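Long-range contacts in EmGH1 (Erythrobacter marinus, PDB 5Z87), which probably hydrolyses beta-glucosidic bonds, releasing glucose from the ends of beta-glucosides and short glucans: residues M530-N535 and E563-L568; F121-F126 and R375-K380; P155-Q160 and K406-R411; W197-H202 and L625-V630. All blocks are in the same frame, centred on the assembly; numbering follows the deposited sequence.

Contact 1 of 4, residues M530-N535 and E563-L568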
loop_
_atom_site.group_PDB
_atom_site.type_symbol
_atom_site.label_atom_id
_atom_site.label_comp_id
_atom_site.label_asym_id
_atom_site.label_seq_id
_atom_site.Cartn_x
_atom_site.Cartn_y
_atom_site.Cartn_z
ATOM N N MET A 530 34.881 0.265 1.117
ATOM C CA MET A 530 33.901 1.282 1.482
ATOM C C MET A 530 32.842 0.682 2.404
ATOM O O MET A 530 32.215 -0.333 2.068
ATOM C CB MET A 530 33.257 1.869 0.231
ATOM C CG MET A 530 34.264 2.117 -0.887
ATOM S SD MET A 530 33.588 3.069 -2.249
ATOM C CE MET A 530 32.551 1.839 -3.059
ATOM N N CYS A 531 32.653 1.311 3.567
ATOM C CA CYS A 531 31.692 0.888 4.589
ATOM C C CYS A 531 30.554 1.904 4.607
ATOM O O CYS A 531 30.699 3.007 5.145
ATOM C CB CYS A 531 32.368 0.775 5.948
ATOM S SG CYS A 531 33.724 -0.417 5.938
ATOM N N LEU A 532 29.425 1.526 4.006
ATOM C CA LEU A 532 28.316 2.437 3.749
ATOM C C LEU A 532 27.005 1.803 4.221
ATOM O O LEU A 532 26.959 0.647 4.658
ATOM C CB LEU A 532 28.243 2.789 2.256
ATOM C CG LEU A 532 29.555 3.038 1.500
ATOM C CD1 LEU A 532 29.336 2.928 0.012
ATOM C CD2 LEU A 532 30.088 4.403 1.842
ATOM N N GLY A 533 25.926 2.578 4.130
ATOM C CA GLY A 533 24.597 2.051 4.379
ATOM C C GLY A 533 23.701 3.047 5.078
ATOM O O GLY A 533 23.347 4.095 4.518
ATOM N N GLY A 534 23.322 2.722 6.312
ATOM C CA GLY A 534 22.529 3.604 7.143
ATOM C C GLY A 534 22.930 3.351 8.577
ATOM O O GLY A 534 23.802 2.529 8.846
ATOM N N ASN A 535 22.303 4.061 9.511
ATOM C CA ASN A 535 22.622 3.815 10.914
ATOM C C ASN A 535 21.329 3.806 11.721
ATOM O O ASN A 535 20.218 3.882 11.177
ATOM C CB ASN A 535 23.651 4.830 11.449
ATOM C CG ASN A 535 23.162 6.262 11.388
ATOM O OD1 ASN A 535 21.962 6.532 11.449
ATOM N ND2 ASN A 535 24.098 7.198 11.273
ATOM N N GLU A 563 27.901 9.819 -3.751
ATOM C CA GLU A 563 28.965 10.727 -4.165
ATOM C C GLU A 563 30.327 10.197 -3.740
ATOM O O GLU A 563 31.245 10.079 -4.559
ATOM C CB GLU A 563 28.717 12.121 -3.583
ATOM C CG GLU A 563 29.541 13.211 -4.241
ATOM C CD GLU A 563 29.104 14.602 -3.845
ATOM O OE1 GLU A 563 27.939 14.761 -3.405
ATOM O OE2 GLU A 563 29.927 15.540 -3.983
ATOM N N LEU A 564 30.464 9.835 -2.460
ATOM C CA LEU A 564 31.736 9.304 -1.978
ATOM C C LEU A 564 32.131 8.047 -2.739
ATOM O O LEU A 564 33.299 7.880 -3.116
ATOM C CB LEU A 564 31.650 9.012 -0.477
ATOM C CG LEU A 564 32.750 8.125 0.117
ATOM C CD1 LEU A 564 34.111 8.857 0.153
ATOM C CD2 LEU A 564 32.353 7.621 1.505
ATOM N N ALA A 565 31.168 7.153 -2.980
ATOM C CA ALA A 565 31.484 5.884 -3.619
ATOM C C ALA A 565 31.967 6.089 -5.045
ATOM O O ALA A 565 32.960 5.482 -5.466
ATOM C CB ALA A 565 30.267 4.966 -3.595
ATOM N N GLU A 566 31.277 6.939 -5.805
ATOM C CA GLU A 566 31.704 7.185 -7.177
ATOM C C GLU A 566 33.054 7.900 -7.230
ATOM O O GLU A 566 33.850 7.647 -8.145
ATOM C CB GLU A 566 30.631 7.979 -7.920
ATOM C CG GLU A 566 29.269 7.304 -7.889
ATOM C CD GLU A 566 28.267 7.984 -8.794
ATOM O OE1 GLU A 566 27.497 8.851 -8.308
ATOM O OE2 GLU A 566 28.263 7.651 -9.999
ATOM N N ALA A 567 33.341 8.772 -6.254
ATOM C CA ALA A 567 34.632 9.455 -6.235
ATOM C C ALA A 567 35.769 8.464 -6.056
ATOM O O ALA A 567 36.817 8.593 -6.696
ATOM C CB ALA A 567 34.668 10.510 -5.132
ATOM N N LEU A 568 35.580 7.462 -5.196
ATOM C CA LEU A 568 36.623 6.467 -4.961
ATOM C C LEU A 568 36.719 5.480 -6.114
ATOM O O LEU A 568 37.820 5.034 -6.472
ATOM C CB LEU A 568 36.360 5.725 -3.645
ATOM C CG LEU A 568 36.439 6.595 -2.382
ATOM C CD1 LEU A 568 36.003 5.831 -1.130
ATOM C CD2 LEU A 568 37.862 7.159 -2.198
#

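Contact 2 of 4, residues F121-F126 and R375-K380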
loop_
_atom_site.group_PDB
_atom_site.type_symbol
_atom_site.label_atom_id
_atom_site.label_comp_id
_atom_site.label_asym_id
_atom_site.label_seq_id
_atom_site.Cartn_x
_atom_site.Cartn_y
_atom_site.Cartn_z
ATOM N N PHE A 121 0.926 -13.629 49.565
ATOM C CA PHE A 121 1.349 -14.952 49.121
ATOM C C PHE A 121 2.752 -14.960 48.519
ATOM O O PHE A 121 3.169 -15.976 47.953
ATOM C CB PHE A 121 0.340 -15.502 48.113
ATOM C CG PHE A 121 -1.075 -15.439 48.597
ATOM C CD1 PHE A 121 -1.605 -16.468 49.373
ATOM C CD2 PHE A 121 -1.867 -14.331 48.318
ATOM C CE1 PHE A 121 -2.913 -16.403 49.842
ATOM C CE2 PHE A 121 -3.176 -14.260 48.776
ATOM C CZ PHE A 121 -3.697 -15.300 49.537
ATOM N N GLY A 122 3.488 -13.864 48.630
ATOM C CA GLY A 122 4.858 -13.838 48.143
ATOM C C GLY A 122 5.011 -13.908 46.637
ATOM O O GLY A 122 6.025 -14.430 46.150
ATOM N N ILE A 123 4.040 -13.397 45.882
ATOM C CA ILE A 123 4.114 -13.410 44.420
ATOM C C ILE A 123 5.224 -12.465 43.969
ATOM O O ILE A 123 5.166 -11.260 44.259
ATOM C CB ILE A 123 2.764 -13.029 43.790
ATOM C CG1 ILE A 123 1.637 -13.892 44.379
ATOM C CG2 ILE A 123 2.833 -13.134 42.243
ATOM C CD1 ILE A 123 0.208 -13.413 44.042
ATOM N N PRO A 124 6.258 -12.955 43.294
ATOM C CA PRO A 124 7.269 -12.055 42.731
ATOM C C PRO A 124 6.754 -11.393 41.454
ATOM O O PRO A 124 5.738 -11.782 40.877
ATOM C CB PRO A 124 8.465 -12.982 42.444
ATOM C CG PRO A 124 8.053 -14.361 42.969
ATOM C CD PRO A 124 6.554 -14.360 42.972
ATOM N N ALA A 125 7.476 -10.364 41.030
ATOM C CA ALA A 125 7.185 -9.694 39.770
ATOM C C ALA A 125 7.771 -10.459 38.587
ATOM O O ALA A 125 8.822 -11.096 38.695
ATOM C CB ALA A 125 7.749 -8.273 39.792
ATOM N N PHE A 126 7.065 -10.422 37.452
ATOM C CA PHE A 126 7.747 -10.634 36.179
ATOM C C PHE A 126 8.719 -9.478 35.978
ATOM O O PHE A 126 8.407 -8.328 36.296
ATOM C CB PHE A 126 6.759 -10.702 35.003
ATOM C CG PHE A 126 6.385 -12.111 34.594
ATOM C CD1 PHE A 126 7.358 -13.055 34.301
ATOM C CD2 PHE A 126 5.054 -12.496 34.517
ATOM C CE1 PHE A 126 7.007 -14.356 33.937
ATOM C CE2 PHE A 126 4.698 -13.804 34.147
ATOM C CZ PHE A 126 5.673 -14.725 33.858
ATOM N N ARG A 375 -4.241 -16.113 34.243
ATOM C CA ARG A 375 -3.259 -16.342 33.182
ATOM C C ARG A 375 -1.873 -15.902 33.628
ATOM O O ARG A 375 -0.889 -16.641 33.478
ATOM C CB ARG A 375 -3.664 -15.590 31.906
ATOM C CG ARG A 375 -4.847 -16.180 31.185
ATOM C CD ARG A 375 -5.687 -15.114 30.517
ATOM N NE ARG A 375 -6.694 -15.717 29.652
ATOM C CZ ARG A 375 -7.487 -15.042 28.827
ATOM N NH1 ARG A 375 -7.407 -13.721 28.740
ATOM N NH2 ARG A 375 -8.371 -15.696 28.088
ATOM N N ILE A 376 -1.792 -14.692 34.188
ATOM C CA ILE A 376 -0.535 -14.143 34.692
ATOM C C ILE A 376 0.085 -15.072 35.731
ATOM O O ILE A 376 1.276 -15.406 35.661
ATOM C CB ILE A 376 -0.777 -12.746 35.281
ATOM C CG1 ILE A 376 -1.261 -11.786 34.200
ATOM C CG2 ILE A 376 0.493 -12.232 35.968
ATOM C CD1 ILE A 376 -0.218 -11.534 33.135
ATOM N N LEU A 377 -0.714 -15.484 36.723
ATOM C CA LEU A 377 -0.215 -16.359 37.785
ATOM C C LEU A 377 0.285 -17.682 37.223
ATOM O O LEU A 377 1.338 -18.182 37.636
ATOM C CB LEU A 377 -1.319 -16.598 38.812
ATOM C CG LEU A 377 -1.680 -15.329 39.583
ATOM C CD1 LEU A 377 -2.890 -15.592 40.472
ATOM C CD2 LEU A 377 -0.495 -14.839 40.391
ATOM N N ALA A 378 -0.441 -18.253 36.260
ATOM C CA ALA A 378 -0.018 -19.531 35.695
ATOM C C ALA A 378 1.320 -19.389 34.987
ATOM O O ALA A 378 2.184 -20.273 35.087
ATOM C CB ALA A 378 -1.089 -20.068 34.744
ATOM N N ALA A 379 1.518 -18.265 34.291
ATOM C CA ALA A 379 2.796 -18.030 33.635
ATOM C C ALA A 379 3.909 -17.903 34.666
ATOM O O ALA A 379 5.008 -18.439 34.472
ATOM C CB ALA A 379 2.718 -16.779 32.749
ATOM N N LYS A 380 3.633 -17.223 35.784
ATOM C CA LYS A 380 4.653 -17.074 36.821
ATOM C C LYS A 380 5.044 -18.431 37.413
ATOM O O LYS A 380 6.233 -18.718 37.593
ATOM C CB LYS A 380 4.163 -16.117 37.909
ATOM C CG LYS A 380 3.989 -14.702 37.423
ATOM C CD LYS A 380 3.553 -13.744 38.514
ATOM C CE LYS A 380 3.867 -12.300 38.080
ATOM N NZ LYS A 380 3.414 -11.256 39.051
#

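Contact 3 of 4, residues P155-Q160 and K406-R411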
loop_
_atom_site.group_PDB
_atom_site.type_symbol
_atom_site.label_atom_id
_atom_site.label_comp_id
_atom_site.label_asym_id
_atom_site.label_seq_id
_atom_site.Cartn_x
_atom_site.Cartn_y
_atom_site.Cartn_z
ATOM N N PRO A 155 18.568 -21.946 11.282
ATOM C CA PRO A 155 17.732 -21.899 12.492
ATOM C C PRO A 155 18.336 -22.667 13.658
ATOM O O PRO A 155 18.081 -22.310 14.815
ATOM C CB PRO A 155 16.391 -22.489 12.030
ATOM C CG PRO A 155 16.659 -23.131 10.697
ATOM C CD PRO A 155 17.828 -22.434 10.103
ATOM N N ASP A 156 19.158 -23.686 13.387
ATOM C CA ASP A 156 19.866 -24.377 14.462
ATOM C C ASP A 156 20.771 -23.417 15.222
ATOM O O ASP A 156 20.856 -23.476 16.455
ATOM C CB ASP A 156 20.673 -25.554 13.902
ATOM C CG ASP A 156 21.716 -25.123 12.853
ATOM O OD1 ASP A 156 21.526 -24.096 12.162
ATOM O OD2 ASP A 156 22.736 -25.820 12.720
ATOM N N MET A 157 21.438 -22.507 14.514
ATOM C CA MET A 157 22.266 -21.547 15.231
ATOM C C MET A 157 21.431 -20.452 15.882
ATOM O O MET A 157 21.841 -19.896 16.913
ATOM C CB MET A 157 23.306 -20.951 14.289
ATOM C CG MET A 157 24.389 -21.944 13.885
ATOM S SD MET A 157 25.596 -21.199 12.766
ATOM C CE MET A 157 26.165 -19.791 13.719
ATOM N N VAL A 158 20.269 -20.130 15.298
ATOM C CA VAL A 158 19.351 -19.178 15.923
ATOM C C VAL A 158 18.949 -19.666 17.312
ATOM O O VAL A 158 18.957 -18.900 18.284
ATOM C CB VAL A 158 18.117 -18.952 15.030
ATOM C CG1 VAL A 158 17.065 -18.151 15.773
ATOM C CG2 VAL A 158 18.506 -18.252 13.732
ATOM N N ARG A 159 18.594 -20.953 17.417
ATOM C CA ARG A 159 18.212 -21.529 18.704
ATOM C C ARG A 159 19.333 -21.383 19.733
ATOM O O ARG A 159 19.086 -21.012 20.888
ATOM C CB ARG A 159 17.830 -22.999 18.519
ATOM C CG ARG A 159 17.219 -23.627 19.758
ATOM C CD ARG A 159 17.398 -25.139 19.803
ATOM N NE ARG A 159 18.811 -25.533 19.861
ATOM C CZ ARG A 159 19.606 -25.407 20.929
ATOM N NH1 ARG A 159 19.148 -24.884 22.070
ATOM N NH2 ARG A 159 20.875 -25.796 20.853
ATOM N N GLN A 160 20.578 -21.643 19.317
ATOM C CA GLN A 160 21.732 -21.470 20.198
ATOM C C GLN A 160 21.905 -20.016 20.620
ATOM O O GLN A 160 22.229 -19.733 21.781
ATOM C CB GLN A 160 23.007 -21.946 19.499
ATOM C CG GLN A 160 23.077 -23.420 19.214
ATOM C CD GLN A 160 24.227 -23.746 18.282
ATOM O OE1 GLN A 160 24.087 -24.549 17.370
ATOM N NE2 GLN A 160 25.370 -23.104 18.499
ATOM N N LYS A 406 30.729 -14.848 22.794
ATOM C CA LYS A 406 31.346 -13.989 21.785
ATOM C C LYS A 406 31.678 -14.782 20.524
ATOM O O LYS A 406 31.488 -14.290 19.404
ATOM C CB LYS A 406 32.598 -13.321 22.348
ATOM C CG LYS A 406 32.314 -12.266 23.395
ATOM C CD LYS A 406 33.544 -11.394 23.692
ATOM C CE LYS A 406 34.621 -12.183 24.435
ATOM N NZ LYS A 406 35.627 -11.284 25.077
ATOM N N LEU A 407 32.134 -16.027 20.684
ATOM C CA LEU A 407 32.466 -16.823 19.509
ATOM C C LEU A 407 31.210 -17.185 18.721
ATOM O O LEU A 407 31.212 -17.140 17.480
ATOM C CB LEU A 407 33.241 -18.071 19.917
ATOM C CG LEU A 407 33.387 -19.112 18.803
ATOM C CD1 LEU A 407 34.190 -18.562 17.613
ATOM C CD2 LEU A 407 34.000 -20.391 19.346
ATOM N N LEU A 408 30.122 -17.520 19.420
ATOM C CA LEU A 408 28.855 -17.734 18.733
ATOM C C LEU A 408 28.447 -16.491 17.946
ATOM O O LEU A 408 28.051 -16.588 16.780
ATOM C CB LEU A 408 27.773 -18.130 19.736
ATOM C CG LEU A 408 26.374 -18.367 19.158
ATOM C CD1 LEU A 408 26.413 -19.434 18.071
ATOM C CD2 LEU A 408 25.398 -18.768 20.258
ATOM N N ALA A 409 28.591 -15.306 18.546
ATOM C CA ALA A 409 28.259 -14.077 17.837
ATOM C C ALA A 409 29.128 -13.886 16.594
ATOM O O ALA A 409 28.655 -13.384 15.563
ATOM C CB ALA A 409 28.402 -12.884 18.775
ATOM N N ARG A 410 30.404 -14.264 16.677
ATOM C CA ARG A 410 31.268 -14.226 15.502
ATOM C C ARG A 410 30.807 -15.223 14.443
ATOM O O ARG A 410 30.655 -14.871 13.262
ATOM C CB ARG A 410 32.711 -14.503 15.922
ATOM C CG ARG A 410 33.626 -14.925 14.804
ATOM C CD ARG A 410 34.451 -13.754 14.358
ATOM N NE ARG A 410 35.870 -13.915 14.666
ATOM C CZ ARG A 410 36.812 -14.042 13.734
ATOM N NH1 ARG A 410 36.470 -14.026 12.443
ATOM N NH2 ARG A 410 38.088 -14.172 14.088
ATOM N N ARG A 411 30.558 -16.475 14.849
ATOM C CA ARG A 411 30.156 -17.491 13.881
ATOM C C ARG A 411 28.817 -17.156 13.223
ATOM O O ARG A 411 28.611 -17.460 12.038
ATOM C CB ARG A 411 30.093 -18.865 14.550
ATOM C CG ARG A 411 31.429 -19.606 14.573
ATOM C CD ARG A 411 31.237 -21.123 14.665
ATOM N NE ARG A 411 30.223 -21.508 15.654
ATOM C CZ ARG A 411 29.207 -22.345 15.425
ATOM N NH1 ARG A 411 29.057 -22.909 14.225
ATOM N NH2 ARG A 411 28.338 -22.625 16.401
#

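Contact 4 of 4, residues W197-H202 and L625-V630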
loop_
_atom_site.group_PDB
_atom_site.type_symbol
_atom_site.label_atom_id
_atom_site.label_comp_id
_atom_site.label_asym_id
_atom_site.label_seq_id
_atom_site.Cartn_x
_atom_site.Cartn_y
_atom_site.Cartn_z
ATOM N N TRP A 197 12.328 -10.915 10.669
ATOM C CA TRP A 197 13.046 -11.952 9.947
ATOM C C TRP A 197 12.689 -11.975 8.465
ATOM O O TRP A 197 12.866 -12.995 7.794
ATOM C CB TRP A 197 12.802 -13.304 10.626
ATOM C CG TRP A 197 13.425 -13.277 12.018
ATOM C CD1 TRP A 197 12.955 -12.600 13.105
ATOM C CD2 TRP A 197 14.674 -13.866 12.426
ATOM N NE1 TRP A 197 13.810 -12.752 14.168
ATOM C CE2 TRP A 197 14.867 -13.535 13.783
ATOM C CE3 TRP A 197 15.631 -14.668 11.783
ATOM C CZ2 TRP A 197 15.985 -13.972 14.511
ATOM C CZ3 TRP A 197 16.729 -15.108 12.510
ATOM C CH2 TRP A 197 16.897 -14.755 13.858
ATOM N N GLY A 198 12.213 -10.868 7.933
ATOM C CA GLY A 198 12.060 -10.749 6.504
ATOM C C GLY A 198 10.612 -10.737 6.072
ATOM O O GLY A 198 9.692 -10.504 6.861
ATOM N N GLU A 199 10.416 -11.003 4.780
ATOM C CA GLU A 199 9.101 -10.966 4.163
ATOM C C GLU A 199 8.433 -12.337 4.058
ATOM O O GLU A 199 7.234 -12.403 3.774
ATOM C CB GLU A 199 9.209 -10.348 2.752
ATOM C CG GLU A 199 9.856 -11.259 1.691
ATOM C CD GLU A 199 10.138 -10.540 0.356
ATOM O OE1 GLU A 199 10.431 -9.323 0.383
ATOM O OE2 GLU A 199 10.077 -11.199 -0.712
ATOM N N ASP A 200 9.158 -13.407 4.244
ATOM C CA ASP A 200 8.564 -14.696 3.889
ATOM C C ASP A 200 7.896 -15.351 5.095
ATOM O O ASP A 200 8.533 -15.485 6.147
ATOM C CB ASP A 200 9.611 -15.641 3.341
ATOM C CG ASP A 200 9.029 -16.988 3.004
ATOM O OD1 ASP A 200 8.088 -17.030 2.185
ATOM O OD2 ASP A 200 9.498 -17.998 3.560
ATOM N N PRO A 201 6.639 -15.803 4.965
ATOM C CA PRO A 201 5.979 -16.456 6.111
ATOM C C PRO A 201 6.689 -17.709 6.584
ATOM O O PRO A 201 6.795 -17.927 7.802
ATOM C CB PRO A 201 4.573 -16.753 5.577
ATOM C CG PRO A 201 4.350 -15.696 4.510
ATOM C CD PRO A 201 5.705 -15.591 3.841
ATOM N N HIS A 202 7.210 -18.530 5.669
ATOM C CA HIS A 202 7.876 -19.755 6.112
ATOM C C HIS A 202 9.146 -19.448 6.901
ATOM O O HIS A 202 9.385 -20.046 7.956
ATOM C CB HIS A 202 8.196 -20.659 4.922
ATOM C CG HIS A 202 8.975 -21.881 5.293
ATOM N ND1 HIS A 202 8.383 -23.008 5.824
ATOM C CD2 HIS A 202 10.305 -22.145 5.236
ATOM C CE1 HIS A 202 9.310 -23.920 6.062
ATOM N NE2 HIS A 202 10.484 -23.423 5.713
ATOM N N LEU A 625 19.466 -13.355 0.976
ATOM C CA LEU A 625 18.538 -12.272 1.316
ATOM C C LEU A 625 17.217 -12.843 1.832
ATOM O O LEU A 625 16.653 -13.758 1.208
ATOM C CB LEU A 625 18.296 -11.379 0.107
ATOM C CG LEU A 625 19.444 -10.404 -0.148
ATOM C CD1 LEU A 625 19.220 -9.653 -1.449
ATOM C CD2 LEU A 625 19.611 -9.435 1.029
ATOM N N PRO A 626 16.718 -12.380 2.979
ATOM C CA PRO A 626 15.394 -12.820 3.457
ATOM C C PRO A 626 14.265 -11.876 3.059
ATOM O O PRO A 626 13.130 -12.076 3.518
ATOM C CB PRO A 626 15.591 -12.815 4.975
ATOM C CG PRO A 626 16.495 -11.590 5.192
ATOM C CD PRO A 626 17.414 -11.546 3.981
ATOM N N VAL A 627 14.572 -10.860 2.257
ATOM C CA VAL A 627 13.602 -9.950 1.671
ATOM C C VAL A 627 13.928 -9.823 0.192
ATOM O O VAL A 627 15.022 -10.170 -0.259
ATOM C CB VAL A 627 13.635 -8.556 2.329
ATOM C CG1 VAL A 627 13.076 -8.594 3.728
ATOM C CG2 VAL A 627 15.081 -8.019 2.317
ATOM N N THR A 628 12.973 -9.285 -0.561
ATOM C CA THR A 628 13.232 -8.830 -1.918
ATOM C C THR A 628 13.750 -7.402 -1.839
ATOM O O THR A 628 13.262 -6.606 -1.036
ATOM C CB THR A 628 11.961 -8.892 -2.771
ATOM O OG1 THR A 628 11.591 -10.254 -2.966
ATOM C CG2 THR A 628 12.178 -8.243 -4.147
ATOM N N ILE A 629 14.752 -7.076 -2.651
ATOM C CA ILE A 629 15.232 -5.698 -2.728
ATOM C C ILE A 629 14.695 -5.083 -4.018
ATOM O O ILE A 629 15.133 -5.449 -5.116
ATOM C CB ILE A 629 16.763 -5.612 -2.671
ATOM C CG1 ILE A 629 17.302 -6.256 -1.378
ATOM C CG2 ILE A 629 17.180 -4.154 -2.790
ATOM C CD1 ILE A 629 16.814 -5.561 -0.104
ATOM N N VAL A 630 13.737 -4.157 -3.901
ATOM C CA VAL A 630 13.197 -3.499 -5.088
ATOM C C VAL A 630 14.187 -2.447 -5.566
ATOM O O VAL A 630 15.052 -1.990 -4.818
ATOM C CB VAL A 630 11.814 -2.878 -4.822
ATOM C CG1 VAL A 630 10.809 -3.959 -4.387
ATOM C CG2 VAL A 630 11.920 -1.787 -3.763
HETATM O O HOH W 1 11.864 -13.907 5.294
#

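Contact 1 of 4, residues M530-N535 and E563-L568
M530 points at the helix and touches A565 and L568 with its sulfur and methyl. Its CG stands anti to the carbonyl carbon, and the chain then bends at its last torsion (chi3 -75°). This turns CE to A565, 3.9 Å from its CB. SD sits 3.8 Å from A565 CA and 3.8 Å from L568 CD1. The M530 and L568 side chains run alongside in opposite senses, with L568 CD1 beside both CG and SD of M530.

L532, on the same face of the strand, serves the preceding turn of the helix. Its CD2 methyl meets L564 CD2 at 3.9 Å, and the two leucines cross obliquely. The other methyl, CD1, is 4.2 Å from A565 CB. A565 is thus touched by both strand residues. All five residues are buried, and the contact between them is wholly apolar.

The segment axes run nearly antiparallel, at 155°. Helix 561-569 belongs to the beta-alpha-beta crossover that joins strand 527-533 to its parallel neighbour, strand 574-580. M530 also touches T575 and A577 on that strand. L590 of helix 588-593 touches both M530 and A565, and I515 of helix 508-522 packs on L564.

Contact 2 of 4, residues F121-F126 and R375-K380
K380 makes the one hydrogen bond between these segments, from NZ to the carbonyl oxygen of P124 at 3.0 Å. The ammonium lies in the carbonyl plane, with a C=O...N angle of 150°. The same nitrogen also bonds Q62 OE1 and the backbone oxygen of G90. Three oxygens therefore grip this buried amine and are likely to stabilise its charge.

The aliphatic part of K380 packs as well. Its chain is extended beyond CG and crosses I123 at about a right angle, with I123 CG2 3.8 Å from K380 CD. On the F126 side, K380 CG comes to 3.5 Å from ring atom CE2, with an oblique approach to the ring. An alanine here would probably leave the P124 and G90 carbonyls and Q62 without their shared donor, and open a gap between I123 and F126.

The remaining contacts are apolar. A379 CB lies at the edge of the F126 ring, in its plane, 3.8 Å from CZ. I123 CD1 meets L377 CD2 at 4.0 Å, the two side chains again crossing at about a right angle.

F126 opens strand 126-129 of the parallel sheet and bonds through its backbone to G90 and V92. Helix 366-382 thus packs at the N-terminal ends of the strands of the TIM-barrel domain. In TIM barrels the active site lies at the other ends.

Contact 3 of 4, residues P155-Q160 and K406-R411
M157 is the first residue of the 155-160 helix to reach R411 and L408. Its chain bends at the last torsion (chi3 56°), which brings the CE methyl over one face of the R411 guanidinium. CE stands 4.2 Å above that plane, offset toward the rim. The same methyl lies 3.8 Å from the backbone C of R411 and 4.4 Å from L408 CD1. The M157 and R411 side chains cross at about a right angle.

One turn on, Q160 reaches across with its chain extended beyond CG. Its NE2 lies at the edge of the R411 guanidinium, near its plane and 3.7 Å from NH2. Amide and guanidinium planes are only 25° apart. Both nitrogens carry hydrogens, and the meeting is a packing contact. Q160 NE2 also lies 3.8 Å from L408 CD1. The other L408 methyl, CD2, touches the backbone oxygen of Q160 at 3.6 Å.

The two helix segments are nearly antiparallel, at 153°. M157 and L408 are buried, while R411 is exposed. Further along helix 403-416, M412 and E415 also touch M157. V158, pointing away from the 406-411 segment, packs on A210 and I211 of helix 201-216 and also touches M412.

Contact 4 of 4, residues W197-H202 and L625-V630
E199 grips T628 with both oxygens of its carboxylate. T628 N donates to OE1 at 2.7 Å in a nearly straight bond. It comes from above the carboxylate plane, 61° out of it. T628 OG1 donates to OE2 at 2.9 Å on the syn side, closer to the plane. OE2 also accepts a bond from the backbone N of Y640. With CG between the backbone N and the carbonyl carbon (chi1 73°), the extended chain beyond it carries the carboxylate to T628.

The backbone of E199 is tied as well. Its N donates to P626 O at 3.2 Å, with an N-H...O angle of 163°. A water donates to P626 O and to W197 O, each at 2.8 Å, and accepts from D200 N. P626 O thus takes both the E199 N-H and the water, which bridges it to W197 O and D200 N. D200 is the N-cap of helix 201-216: OD2 accepts from V203 N, and OD1 bonds the hydroxyl of Y640.

G198 packs against P626 and V627. Its CA lies 3.4 Å from P626 O in a CA-H...O contact and 3.7 Å from V627 CG1. A CB at this position would clash with P626 O.

An alanine in place of E199 would probably leave T628 N, T628 OG1 and Y640 N without their acceptor, and leave T628 less firmly held.

All seven touching residues are buried. Three donors converge on one carboxylate, which would probably favour its charged form. This polar network fastens the N-terminal domain to the C-terminal domain of the family 3 enzyme.

Overall arrangement
Contacts 1, 2 and 4 are buried, whereas contact 3 is partly buried, with an exposed arginine at its margin. Contacts 1 and 2 each lie within one domain, on opposite sides of the chain's centre. Contact 1 is purely apolar, and contact 2 adds a buried lysine to its packing. Contact 4 joins the N-terminal and C-terminal family 3 domains and relies on a carboxylate and a water. Contact 3 pairs two helices by packing alone. Contacts 3 and 4 touch: V158 CG2 lies 3.8 Å from W197 CZ3. Helix 201-216, which starts in contact 4, also packs against helix 155-171 of contact 3. Contact 1 is nested in the loop closed by contact 4.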